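Local coordinates for putative lipoprotein (Parabacteroides distasonis, PDB 4FVS) that is of unknown function but, as an exported putative lipoprotein of the LolA/LolB-like clan, probably binds a lipid or another hydrophobic ligand, at residues V15-G20 / V30-V35; K19-K24 / V210-K215; F76-E81 / I98-I103; D121-K126 / M139-R144. All coordinates share one frame; numbering follows the deposited sequence.

Contact 1: V15-G20 / V30-V35; sequences VWVRKG and VMSYQV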
loop_
_atom_site.group_PDB
_atom_site.type_symbol
_atom_site.label_atom_id
_atom_site.label_comp_id
_atom_site.label_asym_id
_atom_site.label_seq_id
_atom_site.Cartn_x
_atom_site.Cartn_y
_atom_site.Cartn_z
ATOM N N VAL A 15 -16.345 -3.723 0.567
ATOM C CA VAL A 15 -15.379 -4.687 1.082
ATOM C C VAL A 15 -14.474 -5.159 -0.066
ATOM O O VAL A 15 -14.900 -5.211 -1.220
ATOM C CB VAL A 15 -16.048 -5.890 1.814
ATOM C CG1 VAL A 15 -16.685 -5.472 3.131
ATOM C CG2 VAL A 15 -17.054 -6.610 0.927
ATOM N N TRP A 16 -13.221 -5.474 0.253
ATOM C CA TRP A 16 -12.281 -6.003 -0.719
ATOM C C TRP A 16 -11.254 -6.885 -0.024
ATOM O O TRP A 16 -11.099 -6.843 1.200
ATOM C CB TRP A 16 -11.603 -4.918 -1.586
ATOM C CG TRP A 16 -10.693 -3.920 -0.940
ATOM C CD1 TRP A 16 -9.343 -3.832 -1.112
ATOM C CD2 TRP A 16 -11.082 -2.748 -0.210
ATOM N NE1 TRP A 16 -8.855 -2.720 -0.468
ATOM C CE2 TRP A 16 -9.903 -2.023 0.077
ATOM C CE3 TRP A 16 -12.299 -2.279 0.299
ATOM C CZ2 TRP A 16 -9.909 -0.851 0.837
ATOM C CZ3 TRP A 16 -12.301 -1.120 1.064
ATOM C CH2 TRP A 16 -11.117 -0.419 1.325
ATOM N N VAL A 17 -10.642 -7.777 -0.813
ATOM C CA VAL A 17 -9.657 -8.740 -0.360
ATOM C C VAL A 17 -8.488 -8.709 -1.292
ATOM O O VAL A 17 -8.657 -8.860 -2.507
ATOM C CB VAL A 17 -10.216 -10.189 -0.241
ATOM C CG1 VAL A 17 -9.151 -11.146 0.322
ATOM C CG2 VAL A 17 -11.468 -10.241 0.617
ATOM N N ARG A 18 -7.299 -8.518 -0.720
ATOM C CA ARG A 18 -5.997 -8.603 -1.378
ATOM C C ARG A 18 -5.285 -9.776 -0.754
ATOM O O ARG A 18 -5.330 -9.906 0.480
ATOM C CB ARG A 18 -5.186 -7.296 -1.249
ATOM C CG ARG A 18 -5.669 -6.214 -2.203
ATOM C CD ARG A 18 -5.029 -4.851 -2.000
ATOM N NE ARG A 18 -3.573 -4.898 -2.139
ATOM C CZ ARG A 18 -2.736 -4.568 -1.165
ATOM N NH1 ARG A 18 -3.200 -4.131 -0.004
ATOM N NH2 ARG A 18 -1.429 -4.634 -1.357
ATOM N N LYS A 19 -4.649 -10.641 -1.563
ATOM C CA LYS A 19 -3.940 -11.783 -0.997
ATOM C C LYS A 19 -2.447 -11.659 -1.303
ATOM O O LYS A 19 -2.060 -11.231 -2.391
ATOM C CB LYS A 19 -4.531 -13.119 -1.495
ATOM C CG LYS A 19 -5.899 -13.418 -0.900
ATOM C CD LYS A 19 -6.362 -14.782 -1.218
ATOM C CE LYS A 19 -7.718 -15.086 -0.623
ATOM N NZ LYS A 19 -8.236 -16.416 -1.082
ATOM N N GLY A 20 -1.632 -11.993 -0.310
ATOM C CA GLY A 20 -0.177 -11.912 -0.382
ATOM C C GLY A 20 0.431 -13.269 -0.606
ATOM O O GLY A 20 0.127 -14.206 0.132
ATOM N N VAL A 30 -3.770 -12.971 3.951
ATOM C CA VAL A 30 -5.072 -12.511 3.458
ATOM C C VAL A 30 -5.306 -11.109 4.057
ATOM O O VAL A 30 -5.172 -10.924 5.272
ATOM C CB VAL A 30 -6.212 -13.499 3.774
ATOM C CG1 VAL A 30 -7.539 -13.007 3.203
ATOM C CG2 VAL A 30 -5.876 -14.893 3.248
HETATM N N MSE A 31 -5.586 -10.120 3.204
HETATM C CA MSE A 31 -5.785 -8.748 3.652
HETATM C C MSE A 31 -7.195 -8.308 3.314
HETATM O O MSE A 31 -7.504 -8.087 2.131
HETATM C CB MSE A 31 -4.734 -7.849 3.033
HETATM C CG MSE A 31 -3.327 -8.278 3.440
HETATM SE SE MSE A 31 -1.881 -7.502 2.464
HETATM C CE MSE A 31 -2.192 -8.443 0.715
ATOM N N SER A 32 -8.064 -8.241 4.360
ATOM C CA SER A 32 -9.464 -7.886 4.209
ATOM C C SER A 32 -9.710 -6.468 4.662
ATOM O O SER A 32 -9.268 -6.077 5.743
ATOM C CB SER A 32 -10.341 -8.849 4.982
ATOM O OG SER A 32 -10.044 -10.168 4.568
ATOM N N TYR A 33 -10.410 -5.695 3.829
ATOM C CA TYR A 33 -10.695 -4.292 4.095
ATOM C C TYR A 33 -12.156 -3.972 3.973
ATOM O O TYR A 33 -12.907 -4.714 3.334
ATOM C CB TYR A 33 -9.945 -3.389 3.106
ATOM C CG TYR A 33 -8.439 -3.456 3.099
ATOM C CD1 TYR A 33 -7.770 -4.487 2.444
ATOM C CD2 TYR A 33 -7.677 -2.402 3.592
ATOM C CE1 TYR A 33 -6.372 -4.525 2.387
ATOM C CE2 TYR A 33 -6.281 -2.424 3.535
ATOM C CZ TYR A 33 -5.634 -3.480 2.914
ATOM O OH TYR A 33 -4.267 -3.475 2.837
ATOM N N GLN A 34 -12.548 -2.825 4.540
ATOM C CA GLN A 34 -13.900 -2.312 4.461
ATOM C C GLN A 34 -13.952 -0.797 4.703
ATOM O O GLN A 34 -13.418 -0.325 5.701
ATOM C CB GLN A 34 -14.825 -3.015 5.447
ATOM C CG GLN A 34 -16.261 -2.569 5.218
ATOM C CD GLN A 34 -17.211 -3.117 6.216
ATOM O OE1 GLN A 34 -16.904 -3.220 7.409
ATOM N NE2 GLN A 34 -18.411 -3.397 5.749
ATOM N N VAL A 35 -14.638 -0.050 3.820
ATOM C CA VAL A 35 -14.847 1.391 3.989
ATOM C C VAL A 35 -15.829 1.596 5.152
ATOM O O VAL A 35 -16.996 1.221 5.041
ATOM C CB VAL A 35 -15.337 2.087 2.698
ATOM C CG1 VAL A 35 -15.622 3.562 2.949
ATOM C CG2 VAL A 35 -14.339 1.910 1.561
#

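Contact 2: K19-K24 / V210-K215; sequences KGYDAK and VLEELK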
loop_
_atom_site.group_PDB
_atom_site.type_symbol
_atom_site.label_atom_id
_atom_site.label_comp_id
_atom_site.label_asym_id
_atom_site.label_seq_id
_atom_site.Cartn_x
_atom_site.Cartn_y
_atom_site.Cartn_z
ATOM N N LYS A 19 -4.649 -10.641 -1.563
ATOM C CA LYS A 19 -3.940 -11.783 -0.997
ATOM C C LYS A 19 -2.447 -11.659 -1.303
ATOM O O LYS A 19 -2.060 -11.231 -2.391
ATOM C CB LYS A 19 -4.531 -13.119 -1.495
ATOM C CG LYS A 19 -5.899 -13.418 -0.900
ATOM C CD LYS A 19 -6.362 -14.782 -1.218
ATOM C CE LYS A 19 -7.718 -15.086 -0.623
ATOM N NZ LYS A 19 -8.236 -16.416 -1.082
ATOM N N GLY A 20 -1.632 -11.993 -0.310
ATOM C CA GLY A 20 -0.177 -11.912 -0.382
ATOM C C GLY A 20 0.431 -13.269 -0.606
ATOM O O GLY A 20 0.127 -14.206 0.132
ATOM N N TYR A 21 1.297 -13.376 -1.640
ATOM C CA TYR A 21 1.955 -14.611 -2.068
ATOM C C TYR A 21 3.459 -14.477 -2.095
ATOM O O TYR A 21 3.964 -13.369 -2.224
ATOM C CB TYR A 21 1.478 -14.955 -3.476
ATOM C CG TYR A 21 -0.014 -15.156 -3.606
ATOM C CD1 TYR A 21 -0.595 -16.405 -3.374
ATOM C CD2 TYR A 21 -0.847 -14.110 -3.998
ATOM C CE1 TYR A 21 -1.969 -16.597 -3.488
ATOM C CE2 TYR A 21 -2.226 -14.293 -4.114
ATOM C CZ TYR A 21 -2.780 -15.542 -3.866
ATOM O OH TYR A 21 -4.128 -15.744 -3.990
ATOM N N ASP A 22 4.179 -15.602 -1.998
ATOM C CA ASP A 22 5.638 -15.652 -2.131
ATOM C C ASP A 22 5.972 -15.777 -3.636
ATOM O O ASP A 22 5.046 -15.873 -4.451
ATOM C CB ASP A 22 6.256 -16.798 -1.291
ATOM C CG ASP A 22 5.955 -18.247 -1.712
ATOM O OD1 ASP A 22 5.408 -18.454 -2.829
ATOM O OD2 ASP A 22 6.273 -19.168 -0.933
ATOM N N ALA A 23 7.270 -15.821 -3.996
ATOM C CA ALA A 23 7.722 -15.909 -5.388
ATOM C C ALA A 23 7.152 -17.138 -6.117
ATOM O O ALA A 23 6.802 -17.034 -7.305
ATOM C CB ALA A 23 9.238 -15.950 -5.431
ATOM N N LYS A 24 7.033 -18.285 -5.407
ATOM C CA LYS A 24 6.536 -19.548 -5.970
ATOM C C LYS A 24 5.005 -19.557 -6.148
ATOM O O LYS A 24 4.481 -20.409 -6.848
ATOM C CB LYS A 24 6.974 -20.724 -5.084
ATOM C CG LYS A 24 8.486 -20.925 -5.119
ATOM C CD LYS A 24 8.994 -21.997 -4.190
ATOM C CE LYS A 24 10.407 -22.375 -4.594
ATOM N NZ LYS A 24 10.794 -23.736 -4.115
ATOM N N VAL A 210 -2.271 -9.476 -4.966
ATOM C CA VAL A 210 -3.295 -9.284 -5.982
ATOM C C VAL A 210 -4.618 -9.027 -5.308
ATOM O O VAL A 210 -4.885 -9.609 -4.249
ATOM C CB VAL A 210 -3.438 -10.443 -7.024
ATOM C CG1 VAL A 210 -2.323 -10.441 -8.038
ATOM C CG2 VAL A 210 -3.517 -11.792 -6.360
ATOM N N LEU A 211 -5.449 -8.151 -5.941
ATOM C CA LEU A 211 -6.813 -7.865 -5.537
ATOM C C LEU A 211 -7.671 -9.015 -6.043
ATOM O O LEU A 211 -7.735 -9.260 -7.251
ATOM C CB LEU A 211 -7.253 -6.514 -6.089
ATOM C CG LEU A 211 -8.704 -6.110 -5.819
ATOM C CD1 LEU A 211 -8.937 -5.738 -4.352
ATOM C CD2 LEU A 211 -9.117 -4.997 -6.745
ATOM N N GLU A 212 -8.270 -9.770 -5.126
ATOM C CA GLU A 212 -9.040 -10.965 -5.500
ATOM C C GLU A 212 -10.566 -10.733 -5.468
ATOM O O GLU A 212 -11.284 -11.359 -6.235
ATOM C CB GLU A 212 -8.681 -12.122 -4.566
ATOM C CG GLU A 212 -7.193 -12.429 -4.499
ATOM C CD GLU A 212 -6.724 -13.721 -5.134
ATOM O OE1 GLU A 212 -7.562 -14.622 -5.375
ATOM O OE2 GLU A 212 -5.497 -13.855 -5.328
ATOM N N GLU A 213 -11.056 -9.883 -4.563
ATOM C CA GLU A 213 -12.480 -9.598 -4.404
ATOM C C GLU A 213 -12.714 -8.127 -4.185
ATOM O O GLU A 213 -11.899 -7.467 -3.541
ATOM C CB GLU A 213 -13.051 -10.369 -3.205
ATOM C CG GLU A 213 -13.175 -11.870 -3.366
ATOM C CD GLU A 213 -14.599 -12.306 -3.567
ATOM O OE1 GLU A 213 -15.436 -12.087 -2.659
ATOM O OE2 GLU A 213 -14.878 -12.869 -4.647
ATOM N N LEU A 214 -13.849 -7.617 -4.692
ATOM C CA LEU A 214 -14.279 -6.231 -4.500
ATOM C C LEU A 214 -15.794 -6.151 -4.732
ATOM O O LEU A 214 -16.254 -6.361 -5.852
ATOM C CB LEU A 214 -13.496 -5.255 -5.398
ATOM C CG LEU A 214 -13.911 -3.774 -5.383
ATOM C CD1 LEU A 214 -13.606 -3.106 -4.058
ATOM C CD2 LEU A 214 -13.215 -3.034 -6.476
ATOM N N LYS A 215 -16.560 -5.890 -3.649
ATOM C CA LYS A 215 -18.023 -5.786 -3.635
ATOM C C LYS A 215 -18.445 -4.548 -2.836
ATOM O O LYS A 215 -17.957 -4.376 -1.698
ATOM C CB LYS A 215 -18.667 -7.071 -3.051
ATOM O OXT LYS A 215 -19.221 -3.725 -3.365
#

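Contact 3: F76-E81 / I98-I103; sequences FLDSKE and ITENFI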
loop_
_atom_site.group_PDB
_atom_site.type_symbol
_atom_site.label_atom_id
_atom_site.label_comp_id
_atom_site.label_asym_id
_atom_site.label_seq_id
_atom_site.Cartn_x
_atom_site.Cartn_y
_atom_site.Cartn_z
ATOM N N PHE A 76 -3.907 11.469 -1.372
ATOM C CA PHE A 76 -2.960 10.945 -0.380
ATOM C C PHE A 76 -3.492 9.696 0.321
ATOM O O PHE A 76 -4.687 9.553 0.543
ATOM C CB PHE A 76 -2.640 12.015 0.670
ATOM C CG PHE A 76 -2.110 13.315 0.105
ATOM C CD1 PHE A 76 -2.981 14.303 -0.348
ATOM C CD2 PHE A 76 -0.742 13.558 0.037
ATOM C CE1 PHE A 76 -2.491 15.486 -0.885
ATOM C CE2 PHE A 76 -0.257 14.742 -0.496
ATOM C CZ PHE A 76 -1.134 15.700 -0.952
ATOM N N LEU A 77 -2.586 8.814 0.697
ATOM C CA LEU A 77 -2.899 7.570 1.391
ATOM C C LEU A 77 -1.820 7.288 2.441
ATOM O O LEU A 77 -0.651 7.598 2.187
ATOM C CB LEU A 77 -2.968 6.446 0.341
ATOM C CG LEU A 77 -3.323 5.024 0.787
ATOM C CD1 LEU A 77 -4.737 4.944 1.373
ATOM C CD2 LEU A 77 -3.214 4.080 -0.376
ATOM N N ASP A 78 -2.193 6.697 3.605
ATOM C CA ASP A 78 -1.208 6.353 4.634
ATOM C C ASP A 78 -0.172 5.391 4.028
ATOM O O ASP A 78 -0.545 4.376 3.414
ATOM C CB ASP A 78 -1.875 5.760 5.896
ATOM C CG ASP A 78 -1.090 5.963 7.196
ATOM O OD1 ASP A 78 0.171 5.978 7.142
ATOM O OD2 ASP A 78 -1.733 6.056 8.269
ATOM N N SER A 79 1.132 5.744 4.172
ATOM C CA SER A 79 2.278 5.009 3.620
ATOM C C SER A 79 2.390 3.548 4.096
ATOM O O SER A 79 3.122 2.799 3.457
ATOM C CB SER A 79 3.597 5.729 3.896
ATOM O OG SER A 79 3.790 6.056 5.259
ATOM N N LYS A 80 1.626 3.113 5.127
ATOM C CA LYS A 80 1.651 1.728 5.631
ATOM C C LYS A 80 1.025 0.764 4.601
ATOM O O LYS A 80 1.343 -0.438 4.609
ATOM C CB LYS A 80 0.971 1.577 7.027
ATOM C CG LYS A 80 -0.515 1.896 7.122
ATOM C CD LYS A 80 -1.024 1.552 8.482
ATOM C CE LYS A 80 -2.321 2.202 8.813
ATOM N NZ LYS A 80 -2.635 2.032 10.262
ATOM N N GLU A 81 0.174 1.302 3.700
ATOM C CA GLU A 81 -0.459 0.548 2.606
ATOM C C GLU A 81 0.621 0.001 1.618
ATOM O O GLU A 81 0.418 -1.046 0.998
ATOM C CB GLU A 81 -1.466 1.449 1.881
ATOM C CG GLU A 81 -2.368 0.765 0.871
ATOM C CD GLU A 81 -3.462 -0.185 1.323
ATOM O OE1 GLU A 81 -3.341 -0.779 2.422
ATOM O OE2 GLU A 81 -4.415 -0.384 0.529
ATOM N N ILE A 98 2.697 0.870 12.841
ATOM C CA ILE A 98 3.534 1.637 11.923
ATOM C C ILE A 98 3.171 3.106 12.104
ATOM O O ILE A 98 1.999 3.445 12.300
ATOM C CB ILE A 98 3.407 1.146 10.453
ATOM C CG1 ILE A 98 3.904 -0.316 10.318
ATOM C CG2 ILE A 98 4.197 2.023 9.516
ATOM C CD1 ILE A 98 3.678 -1.022 8.979
ATOM N N THR A 99 4.201 3.980 12.100
ATOM C CA THR A 99 4.046 5.431 12.254
ATOM C C THR A 99 3.278 5.979 11.058
ATOM O O THR A 99 3.398 5.471 9.934
ATOM C CB THR A 99 5.405 6.111 12.420
ATOM O OG1 THR A 99 6.256 5.722 11.350
ATOM C CG2 THR A 99 6.080 5.773 13.727
ATOM N N GLU A 100 2.464 7.000 11.315
ATOM C CA GLU A 100 1.648 7.664 10.315
ATOM C C GLU A 100 2.512 8.553 9.440
ATOM O O GLU A 100 3.297 9.346 9.947
ATOM C CB GLU A 100 0.539 8.486 10.997
ATOM C CG GLU A 100 -0.331 9.284 10.039
ATOM C CD GLU A 100 -0.917 10.540 10.651
ATOM O OE1 GLU A 100 -2.034 10.445 11.209
ATOM O OE2 GLU A 100 -0.265 11.612 10.575
ATOM N N ASN A 101 2.386 8.385 8.124
ATOM C CA ASN A 101 3.045 9.206 7.105
ATOM C C ASN A 101 2.190 9.110 5.852
ATOM O O ASN A 101 2.028 8.021 5.314
ATOM C CB ASN A 101 4.530 8.807 6.865
ATOM C CG ASN A 101 5.409 9.857 6.175
ATOM O OD1 ASN A 101 4.951 10.691 5.397
ATOM N ND2 ASN A 101 6.711 9.832 6.429
ATOM N N PHE A 102 1.534 10.214 5.470
ATOM C CA PHE A 102 0.677 10.247 4.280
ATOM C C PHE A 102 1.494 10.646 3.078
ATOM O O PHE A 102 2.194 11.655 3.111
ATOM C CB PHE A 102 -0.502 11.194 4.480
ATOM C CG PHE A 102 -1.569 10.668 5.428
ATOM C CD1 PHE A 102 -2.525 9.758 4.993
ATOM C CD2 PHE A 102 -1.644 11.118 6.738
ATOM C CE1 PHE A 102 -3.526 9.306 5.856
ATOM C CE2 PHE A 102 -2.650 10.665 7.595
ATOM C CZ PHE A 102 -3.581 9.768 7.151
ATOM N N ILE A 103 1.441 9.837 2.029
ATOM C CA ILE A 103 2.159 10.093 0.781
ATOM C C ILE A 103 1.174 10.236 -0.385
ATOM O O ILE A 103 0.125 9.589 -0.395
ATOM C CB ILE A 103 3.211 9.003 0.495
ATOM C CG1 ILE A 103 2.572 7.579 0.485
ATOM C CG2 ILE A 103 4.373 9.127 1.501
ATOM C CD1 ILE A 103 3.451 6.408 -0.077
#

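Contact 4: D121-K126 / M139-R144; sequences DEASVK and MAIKDR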
loop_
_atom_site.group_PDB
_atom_site.type_symbol
_atom_site.label_atom_id
_atom_site.label_comp_id
_atom_site.label_asym_id
_atom_site.label_seq_id
_atom_site.Cartn_x
_atom_site.Cartn_y
_atom_site.Cartn_z
ATOM N N ASP A 121 6.060 12.094 -2.812
ATOM C CA ASP A 121 6.450 12.210 -1.419
ATOM C C ASP A 121 7.273 11.008 -1.012
ATOM O O ASP A 121 7.020 9.928 -1.522
ATOM C CB ASP A 121 5.196 12.280 -0.530
ATOM C CG ASP A 121 4.353 13.519 -0.642
ATOM O OD1 ASP A 121 4.929 14.626 -0.750
ATOM O OD2 ASP A 121 3.133 13.406 -0.488
ATOM N N GLU A 122 8.210 11.156 -0.093
ATOM C CA GLU A 122 8.932 10.006 0.442
ATOM C C GLU A 122 8.310 9.572 1.753
ATOM O O GLU A 122 7.681 10.374 2.458
ATOM C CB GLU A 122 10.411 10.304 0.658
ATOM C CG GLU A 122 11.191 10.344 -0.633
ATOM C CD GLU A 122 12.683 10.543 -0.473
ATOM O OE1 GLU A 122 13.138 10.910 0.640
ATOM O OE2 GLU A 122 13.395 10.323 -1.480
ATOM N N ALA A 123 8.594 8.348 2.141
ATOM C CA ALA A 123 8.136 7.810 3.405
ATOM C C ALA A 123 9.304 7.231 4.182
ATOM O O ALA A 123 10.182 6.590 3.615
ATOM C CB ALA A 123 7.084 6.738 3.152
ATOM N N SER A 124 9.342 7.492 5.463
ATOM C CA SER A 124 10.302 6.879 6.367
ATOM C C SER A 124 9.557 6.675 7.652
ATOM O O SER A 124 9.394 7.592 8.476
ATOM C CB SER A 124 11.600 7.665 6.523
ATOM O OG SER A 124 12.512 6.984 7.378
ATOM N N VAL A 125 8.966 5.487 7.727
ATOM C CA VAL A 125 8.135 5.096 8.839
ATOM C C VAL A 125 8.952 4.291 9.854
ATOM O O VAL A 125 10.150 4.069 9.688
ATOM C CB VAL A 125 6.898 4.309 8.338
ATOM C CG1 VAL A 125 6.080 5.159 7.372
ATOM C CG2 VAL A 125 7.272 2.953 7.728
ATOM N N LYS A 126 8.292 3.902 10.930
ATOM C CA LYS A 126 8.875 3.038 11.915
ATOM C C LYS A 126 7.870 1.946 12.255
ATOM O O LYS A 126 6.707 2.222 12.576
ATOM C CB LYS A 126 9.327 3.804 13.135
ATOM C CG LYS A 126 10.497 3.116 13.802
ATOM C CD LYS A 126 10.995 3.839 14.988
ATOM C CE LYS A 126 11.569 5.183 14.634
ATOM N NZ LYS A 126 12.933 5.168 14.057
HETATM N N MSE A 139 11.946 1.893 8.107
HETATM C CA MSE A 139 11.740 1.516 6.717
HETATM C C MSE A 139 11.600 2.762 5.902
HETATM O O MSE A 139 10.708 3.572 6.170
HETATM C CB MSE A 139 10.542 0.589 6.542
HETATM C CG MSE A 139 10.599 -0.600 7.489
HETATM SE SE MSE A 139 9.354 -1.941 7.069
HETATM C CE MSE A 139 10.158 -2.615 5.488
ATOM N N ALA A 140 12.535 2.963 4.964
ATOM C CA ALA A 140 12.558 4.130 4.101
ATOM C C ALA A 140 12.080 3.784 2.694
ATOM O O ALA A 140 12.670 2.942 2.027
ATOM C CB ALA A 140 13.955 4.717 4.058
ATOM N N ILE A 141 10.963 4.387 2.280
ATOM C CA ILE A 141 10.384 4.248 0.943
ATOM C C ILE A 141 10.758 5.532 0.214
ATOM O O ILE A 141 10.256 6.602 0.550
ATOM C CB ILE A 141 8.853 3.952 0.972
ATOM C CG1 ILE A 141 8.531 2.717 1.850
ATOM C CG2 ILE A 141 8.284 3.779 -0.449
ATOM C CD1 ILE A 141 7.194 2.885 2.637
ATOM N N LYS A 142 11.682 5.432 -0.741
ATOM C CA LYS A 142 12.228 6.600 -1.424
ATOM C C LYS A 142 12.389 6.339 -2.924
ATOM O O LYS A 142 12.096 5.247 -3.391
ATOM C CB LYS A 142 13.602 6.965 -0.781
ATOM C CG LYS A 142 14.582 5.787 -0.712
ATOM C CD LYS A 142 15.704 6.014 0.263
ATOM C CE LYS A 142 16.511 4.740 0.432
ATOM N NZ LYS A 142 17.488 4.837 1.546
ATOM N N ASP A 143 12.862 7.359 -3.674
ATOM C CA ASP A 143 13.125 7.319 -5.114
ATOM C C ASP A 143 11.922 6.753 -5.876
ATOM O O ASP A 143 12.082 5.913 -6.763
ATOM C CB ASP A 143 14.395 6.506 -5.382
ATOM C CG ASP A 143 15.608 6.898 -4.547
ATOM O OD1 ASP A 143 15.985 8.099 -4.563
ATOM O OD2 ASP A 143 16.219 5.998 -3.931
ATOM N N ARG A 144 10.713 7.223 -5.526
ATOM C CA ARG A 144 9.471 6.791 -6.160
ATOM C C ARG A 144 9.410 7.341 -7.560
ATOM O O ARG A 144 9.686 8.523 -7.741
ATOM C CB ARG A 144 8.239 7.234 -5.344
ATOM C CG ARG A 144 8.190 6.693 -3.916
ATOM C CD ARG A 144 7.041 7.283 -3.119
ATOM N NE ARG A 144 5.702 6.879 -3.577
ATOM C CZ ARG A 144 4.634 7.670 -3.544
ATOM N NH1 ARG A 144 4.737 8.913 -3.103
ATOM N NH2 ARG A 144 3.462 7.232 -3.975
#

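Contact 1: V15-G20 / V30-V35
W16 holds CG in the crowded position between backbone N and carbonyl carbon (chi1 65°), while Y33 sets its own CG anti to the carbonyl carbon (chi1 -61°); on the face these paired residues share, the two torsions turn the indole over Y33 CB. Strands 15-22 and 27-41 form an antiparallel beta hairpin, and W16 with Y33 and R18 with M31 are the hydrogen-bonded pairs; Y33 N reaches W16 O at 3.0 Å. Y33 CB sits 3.3 Å from the centroid of the W16 six-membered ring, a CH-pi contact. The phenol ring slides off beyond it, its plane only 5° from that of the indole, so the rings barely overlap. V35 CG2 meets W16 CZ3 at 3.7 Å. An alanine at W16 would remove the surface that covers Y33 CB and V35 CG2 and would probably loosen this buried face, where F8 also meets the indole edge-to-face. R18 bends at chi3, bringing NH1 near Y33 OH without bonding it, and M31 CE lies over the R18 guanidinium. On the other face V17 CG1 touches V30 CG1 at 3.8 Å. Y33 OH is hydrogen-bonded to Y53 OH, and R18 NH2 to T209 OG1; with these polar ends satisfied, the buried face can probably tolerate a charge.

Contact 2: K19-K24 / V210-K215
Strands 15-22 and 205-214 are antiparallel neighbours that bring the first strand of the chain against the last. The close part is the hydrogen-bonded pair K19 and V210: K19 N gives to V210 O at 2.9 Å, nearly along the C=O axis, and V210 N returns a bond to K19 O at 3.1 Å. A classic beta bulge sets two residues, E212 and E213, opposite V17, and the short strand axes lie 135° apart. From this bulge E212 bends at chi2 (-110°) toward Y21. V210 CG2, in the crowded position between backbone N and carbonyl carbon, comes to the edge of the Y21 ring, 3.6 Å from CE2, and Y208 meets the same ring. The K19 side is looser: its extended chain crosses E212 at about a right angle, CG to CG 4.0 Å, and K19 NZ stays 4.7 Å from E212 OE1, so any attraction between these partly exposed charges is probably modest. An alanine at E212 would remove the acceptor for the Y21 hydroxyl and would probably leave that ring less firmly placed. Tip to tip, Y21 OH donates to E212 OE2 at 2.7 Å from above the carboxylate plane, with ring and carboxylate turned 40° apart.

Contact 3: F76-E81 / I98-I103
F76 opens the pairing of strand 74-78 with strand 102-104: its CA lies 3.4 Å from I103 O in a CA-H...O contact, and its CB approaches F102 CB. The ring carries on to meet that of Y69 in strand 60-71. L77 forms the antiparallel hydrogen-bonded pair with I103. L77 N donates to I103 O at 3.0 Å in the carbonyl plane, whereas I103 N meets L77 O from above the L77 carbonyl plane. L77 itself turns to the buried face, against A68 and F8. D78, paired with F102, holds CG anti to the backbone N (chi1 -153°), which sets D78 CG over one face of the F102 ring; its CB lies 3.9 Å from F102 CE1. D78 OD1 takes a weak but straight bond from N101 N at 3.4 Å. At S79 the strand gives way to a 3-10 turn, closed by E81 N bonding D78 O. OG of S79 occupies the crowded position between backbone N and carbonyl carbon (chi1 52°), which brings it to N101 O at 2.6 Å, from above the carbonyl plane; the same oxygen also accepts from the backbone S79 N at 2.7 Å, nearly along the C=O axis. I103 CG1 and CD1 pack against S79 CB. K80 then sets its CB 4.1 Å from I98 CG2, and its extended chain delivers NZ to D65 O. N101 O, which accepts two hydrogen bonds from the first residue of the 3-10 segment, probably fixes the 99-101 chain and replaces the strand bonds lost where the ladder ends.

Contact 4: D121-K126 / M139-R144
The R144 guanidinium receives D121 O at its edge, in its plane: NH1 donates at 3.0 Å along a carbonyl lone pair. Its chain is bent at chi3 (67°), which turns the guanidinium back to D121 O. Y105 makes a cation-pi contact with the same group, and N104 O takes NH2. Beyond this end, strands 123-129 and 132-154 form an antiparallel hairpin, their short axes 4.5 Å apart at an angle of 173°. A123 and I141 are a hydrogen-bonded pair, with A123 N giving to I141 O at 2.9 Å and I141 N returning to A123 O from above the carbonyl plane. V125 pairs in the same way with M139. On the buried face A123 CB meets I141 CD1 at 3.9 Å, while the M139 chain leads away toward I168 and T170 of strand 157-171. S124 and A140, the non-hydrogen-bonded pair between them, occupy the more exposed face. There the E122 chain, extended beyond CG, crosses K142 obliquely and brings OE2 to 3.4 Å from K142 CB. The chemistry thus changes along the hairpin, from apolar side chains on the buried face to an arginine that joins D121 and N104 through their carbonyl oxygens and probably keeps its charge beside Y105.

Contacts 1 and 2 build on overlapping parts of strand 15-22, with K19 and G20 common to both; the strand has 27-41 as one neighbour and 205-214 as the other. Their centres lie 9 Å apart, and V17 O to E212 N at 2.8 Å, a probable hydrogen bond, joins them. Contact 3, about 17 Å from contact 1 between centres, touches it through E81 OE1, 2.9 Å from Y33 OH. Contacts 3 and 4, centres 10 Å apart, meet where T99 OG1 lies 2.8 Å from K126 N and S79 packs on V125. Contacts 1 and 4 lie on opposite sides of the chain's centre, about 23 Å apart between centres, with segment 76-81 touching both.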